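Local coordinates for ornithine carbamoyltransferase (Gloeobacter violaceus, PDB 3GD5), which probably catalyses the reversible transfer of the carbamoyl group from carbamoyl phosphate to ornithine, yielding citrulline and phosphate on the way to arginine, at residues L31-A34 with H35-R39; Y253-A257 with A258-C262. One frame throughout, in Å; residues are numbered along the deposited sequence.

Both interactions are local, each formed within one continuous run of chain, and they come in series: interaction 1 on helix 24-39, in the carbamoyl-phosphate-binding domain, and interaction 2 where helix 257-261 begins, in the aspartate/ornithine-binding domain. Their centres lie about 32 Å apart and their nearest atoms about 21 Å, so neither touches the other. Interaction 2 rests on strand 228-231, the fourth of five across a parallel sheet. Interaction 1 instead meets helix 138-152 and helix 293-312, the latter from near the chain's end, so residues 31-39 join early and late parts of the sequence. No other subunit of the hexamer reaches either contact.

Interaction 1 of 2, residues L31-A34 with H35-R39; sequences LTLA and HQLKR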
loop_
_atom_site.group_PDB
_atom_site.type_symbol
_atom_site.label_atom_id
_atom_site.label_comp_id
_atom_site.label_asym_id
_atom_site.label_seq_id
_atom_site.Cartn_x
_atom_site.Cartn_y
_atom_site.Cartn_z
ATOM N N LEU A 31 -25.699 -26.780 -25.027
ATOM C CA LEU A 31 -25.049 -26.388 -26.272
ATOM C C LEU A 31 -26.072 -26.016 -27.344
ATOM O O LEU A 31 -25.870 -25.070 -28.113
ATOM C CB LEU A 31 -24.145 -27.519 -26.777
ATOM C CG LEU A 31 -22.899 -27.820 -25.933
ATOM C CD1 LEU A 31 -22.169 -29.038 -26.486
ATOM C CD2 LEU A 31 -21.976 -26.608 -25.943
ATOM N N THR A 32 -27.175 -26.757 -27.390
ATOM C CA THR A 32 -28.223 -26.481 -28.369
ATOM C C THR A 32 -28.899 -25.157 -28.029
ATOM O O THR A 32 -29.160 -24.332 -28.908
ATOM C CB THR A 32 -29.287 -27.620 -28.396
ATOM O OG1 THR A 32 -28.675 -28.836 -28.855
ATOM C CG2 THR A 32 -30.440 -27.264 -29.325
ATOM N N LEU A 33 -29.182 -24.953 -26.749
ATOM C CA LEU A 33 -29.815 -23.713 -26.314
ATOM C C LEU A 33 -28.929 -22.513 -26.674
ATOM O O LEU A 33 -29.405 -21.502 -27.195
ATOM C CB LEU A 33 -30.060 -23.747 -24.803
ATOM C CG LEU A 33 -30.682 -22.481 -24.213
ATOM C CD1 LEU A 33 -32.010 -22.205 -24.885
ATOM C CD2 LEU A 33 -30.859 -22.640 -22.707
ATOM N N ALA A 34 -27.638 -22.631 -26.399
ATOM C CA ALA A 34 -26.706 -21.555 -26.703
ATOM C C ALA A 34 -26.759 -21.226 -28.195
ATOM O O ALA A 34 -26.870 -20.055 -28.584
ATOM C CB ALA A 34 -25.297 -21.956 -26.299
ATOM N N HIS A 35 -26.685 -22.258 -29.032
ATOM C CA HIS A 35 -26.732 -22.055 -30.480
ATOM C C HIS A 35 -28.033 -21.397 -30.924
ATOM O O HIS A 35 -28.026 -20.446 -31.703
ATOM C CB HIS A 35 -26.575 -23.385 -31.220
ATOM C CG HIS A 35 -26.841 -23.287 -32.689
ATOM N ND1 HIS A 35 -26.050 -22.549 -33.543
ATOM C CD2 HIS A 35 -27.828 -23.814 -33.454
ATOM C CE1 HIS A 35 -26.536 -22.626 -34.770
ATOM N NE2 HIS A 35 -27.615 -23.388 -34.742
ATOM N N GLN A 36 -29.154 -21.903 -30.428
ATOM C CA GLN A 36 -30.446 -21.351 -30.801
ATOM C C GLN A 36 -30.527 -19.898 -30.372
ATOM O O GLN A 36 -31.029 -19.048 -31.108
ATOM C CB GLN A 36 -31.573 -22.139 -30.141
ATOM C CG GLN A 36 -31.530 -23.623 -30.413
ATOM C CD GLN A 36 -32.663 -24.362 -29.731
ATOM O OE1 GLN A 36 -32.880 -24.212 -28.524
ATOM N NE2 GLN A 36 -33.390 -25.170 -30.497
ATOM N N LEU A 37 -30.036 -19.622 -29.170
ATOM C CA LEU A 37 -30.053 -18.267 -28.636
ATOM C C LEU A 37 -29.163 -17.374 -29.489
ATOM O O LEU A 37 -29.516 -16.249 -29.814
ATOM C CB LEU A 37 -29.568 -18.283 -27.181
ATOM C CG LEU A 37 -30.585 -18.124 -26.039
ATOM C CD1 LEU A 37 -31.951 -18.647 -26.432
ATOM C CD2 LEU A 37 -30.057 -18.843 -24.808
ATOM N N LYS A 38 -28.008 -17.893 -29.869
ATOM C CA LYS A 38 -27.079 -17.125 -30.679
ATOM C C LYS A 38 -27.665 -16.763 -32.045
ATOM O O LYS A 38 -27.518 -15.634 -32.504
ATOM C CB LYS A 38 -25.779 -17.913 -30.864
ATOM C CG LYS A 38 -24.692 -17.143 -31.590
ATOM C CD LYS A 38 -23.417 -17.955 -31.712
ATOM C CE LYS A 38 -22.319 -17.157 -32.408
ATOM N NZ LYS A 38 -21.074 -17.962 -32.611
ATOM N N ARG A 39 -28.341 -17.718 -32.681
ATOM C CA ARG A 39 -28.906 -17.496 -34.010
ATOM C C ARG A 39 -30.291 -16.865 -34.021
ATOM O O ARG A 39 -30.823 -16.547 -35.086
ATOM C CB ARG A 39 -28.927 -18.818 -34.797
ATOM C CG ARG A 39 -27.552 -19.284 -35.287
ATOM C CD ARG A 39 -26.549 -19.432 -34.133
ATOM N NE ARG A 39 -25.215 -19.865 -34.564
ATOM C CZ ARG A 39 -24.375 -19.126 -35.287
ATOM N NH1 ARG A 39 -24.717 -17.902 -35.674
ATOM N NH2 ARG A 39 -23.187 -19.610 -35.618
#
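His35 donates its backbone N-H to Leu31 O at 3.1 Å, with an N-H...O angle of 164°. Gln36 N follows with a bond to Thr32 O at 2.9 Å, although the model is strained here and the exact placing of that oxygen and of Gln36 CG is doubtful. The Gln36 side chain lies along the preceding turn, its CD 3.7 Å from CG2 of Thr32, whose OG1 bonds to His28 O; the two side chains meet at a slant. Replacing Gln36 by an alanine would probably uncover the Thr32 methyl and leave Arg42 without its weak hydrogen bond to OE1. The backbone bonds from residue i+4 to residue i mark an alpha helix, one flank of which rests on helix 293-312 through Leu33 and Ala34. Leu37 N reaches Leu33 O at 2.8 Å, while Leu37 CD2 packs against Leu33 CG at 3.7 Å and Leu37 CD1 against Leu33 CD1 at 3.9 Å. Lys38 N closes on Ala34 O at 2.8 Å. The extended Lys38 side chain passes CD over the guanidinium face of Arg39, 3.8 Å above its plane, and Lys38 NZ and Arg39 NH2 both form salt bridges with Glu150.

Interaction 2 of 2, residues Y253-A257 with A258-C262; sequences YQINA and ALLNC
Ala257, the first residue of the short helix 257-261, meets the following turn through its backbone: Ala257 O accepts the N-H of Asn261 at 2.9 Å, a somewhat bent bond (N-H...O 147°). Ala258 CB lies 3.4 Å from Asn256 OD1. The same oxygen takes the N-H of Leu259 at 2.9 Å, nearly straight at 171° and approached almost along the amide C=O axis. Asn256 is thus the N-cap, its side chain satisfying a first-turn N-H that no preceding turn could serve. With Asn256 CG between the backbone N and the carbonyl carbon (chi1 49°), OD1 points to that N-H. Rotation of the amide is further restrained by Asn256 ND2, which donates to Gln254 OE1 at 3.1 Å, in the carbonyl plane and on a lone pair; Gln254 NE2 in turn bonds to Glu279 O. Outside the cap, Ile255 and Leu260 form a hydrophobic staple, the pairing of the residue before the N-cap with the fourth residue after it: Ile255 CD1 touches Leu260 CG at 3.8 Å. Leu259 CD2 lies against the incoming loop, 3.7 Å from Gln254 O and 4.1 Å from Ile255 CB. All three apolar side chains meet Leu229 of strand 228-231, and Leu259 also lies against Phe220 and Ala223 of helix 219-223.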
loop_
_atom_site.group_PDB
_atom_site.type_symbol
_atom_site.label_atom_id
_atom_site.label_comp_id
_atom_site.label_asym_id
_atom_site.label_seq_id
_atom_site.Cartn_x
_atom_site.Cartn_y
_atom_site.Cartn_z
ATOM N N TYR A 253 6.156 -26.919 -24.972
ATOM C CA TYR A 253 4.702 -27.004 -25.032
ATOM C C TYR A 253 4.090 -25.742 -25.622
ATOM O O TYR A 253 3.134 -25.174 -25.084
ATOM C CB TYR A 253 4.163 -27.255 -23.628
ATOM C CG TYR A 253 4.639 -28.567 -23.062
ATOM C CD1 TYR A 253 3.893 -29.734 -23.237
ATOM C CD2 TYR A 253 5.861 -28.657 -22.395
ATOM C CE1 TYR A 253 4.348 -30.955 -22.763
ATOM C CE2 TYR A 253 6.326 -29.876 -21.921
ATOM C CZ TYR A 253 5.565 -31.021 -22.111
ATOM O OH TYR A 253 6.030 -32.240 -21.672
ATOM N N GLN A 254 4.653 -25.306 -26.738
ATOM C CA GLN A 254 4.181 -24.114 -27.412
ATOM C C GLN A 254 3.471 -24.516 -28.689
ATOM O O GLN A 254 3.942 -25.394 -29.413
ATOM C CB GLN A 254 5.368 -23.225 -27.763
ATOM C CG GLN A 254 5.007 -21.925 -28.452
ATOM C CD GLN A 254 6.229 -21.220 -28.997
ATOM O OE1 GLN A 254 6.779 -21.623 -30.023
ATOM N NE2 GLN A 254 6.674 -20.172 -28.306
ATOM N N ILE A 255 2.328 -23.911 -28.969
ATOM C CA ILE A 255 1.673 -24.240 -30.218
ATOM C C ILE A 255 2.269 -23.253 -31.219
ATOM O O ILE A 255 2.139 -22.029 -31.081
ATOM C CB ILE A 255 0.112 -24.158 -30.113
ATOM C CG1 ILE A 255 -0.471 -23.329 -31.251
ATOM C CG2 ILE A 255 -0.294 -23.671 -28.757
ATOM C CD1 ILE A 255 -0.446 -24.042 -32.576
ATOM N N ASN A 256 2.990 -23.813 -32.186
ATOM C CA ASN A 256 3.656 -23.044 -33.231
ATOM C C ASN A 256 3.468 -23.755 -34.561
ATOM O O ASN A 256 2.826 -24.801 -34.624
ATOM C CB ASN A 256 5.150 -22.932 -32.930
ATOM C CG ASN A 256 5.767 -24.272 -32.582
ATOM O OD1 ASN A 256 5.455 -25.287 -33.209
ATOM N ND2 ASN A 256 6.646 -24.284 -31.583
ATOM N N ALA A 257 4.042 -23.185 -35.617
ATOM C CA ALA A 257 3.935 -23.758 -36.953
ATOM C C ALA A 257 4.248 -25.252 -36.970
ATOM O O ALA A 257 3.508 -26.041 -37.557
ATOM C CB ALA A 257 4.867 -23.019 -37.903
ATOM N N ALA A 258 5.342 -25.638 -36.322
ATOM C CA ALA A 258 5.748 -27.037 -36.283
ATOM C C ALA A 258 4.668 -27.943 -35.691
ATOM O O ALA A 258 4.285 -28.946 -36.302
ATOM C CB ALA A 258 7.044 -27.180 -35.492
ATOM N N LEU A 259 4.176 -27.594 -34.505
ATOM C CA LEU A 259 3.151 -28.400 -33.849
ATOM C C LEU A 259 1.906 -28.501 -34.720
ATOM O O LEU A 259 1.278 -29.557 -34.805
ATOM C CB LEU A 259 2.786 -27.799 -32.493
ATOM C CG LEU A 259 1.885 -28.698 -31.641
ATOM C CD1 LEU A 259 2.613 -29.999 -31.354
ATOM C CD2 LEU A 259 1.520 -28.001 -30.342
ATOM N N LEU A 260 1.558 -27.393 -35.361
ATOM C CA LEU A 260 0.397 -27.332 -36.243
ATOM C C LEU A 260 0.544 -28.309 -37.399
ATOM O O LEU A 260 -0.408 -28.975 -37.807
ATOM C CB LEU A 260 0.246 -25.925 -36.818
ATOM C CG LEU A 260 -0.818 -25.002 -36.232
ATOM C CD1 LEU A 260 -0.759 -23.653 -36.931
ATOM C CD2 LEU A 260 -2.190 -25.635 -36.410
ATOM N N ASN A 261 1.754 -28.383 -37.930
ATOM C CA ASN A 261 2.025 -29.252 -39.057
ATOM C C ASN A 261 1.815 -30.730 -38.735
ATOM O O ASN A 261 1.616 -31.544 -39.640
ATOM C CB ASN A 261 3.449 -29.017 -39.550
ATOM C CG ASN A 261 3.635 -29.449 -40.982
ATOM O OD1 ASN A 261 2.957 -28.946 -41.885
ATOM N ND2 ASN A 261 4.551 -30.389 -41.207
ATOM N N CYS A 262 1.845 -31.066 -37.447
ATOM C CA CYS A 262 1.674 -32.446 -37.001
ATOM C C CYS A 262 0.217 -32.840 -36.788
ATOM O O CYS A 262 -0.079 -34.004 -36.530
ATOM C CB CYS A 262 2.433 -32.671 -35.694
ATOM S SG CYS A 262 4.178 -32.229 -35.756
#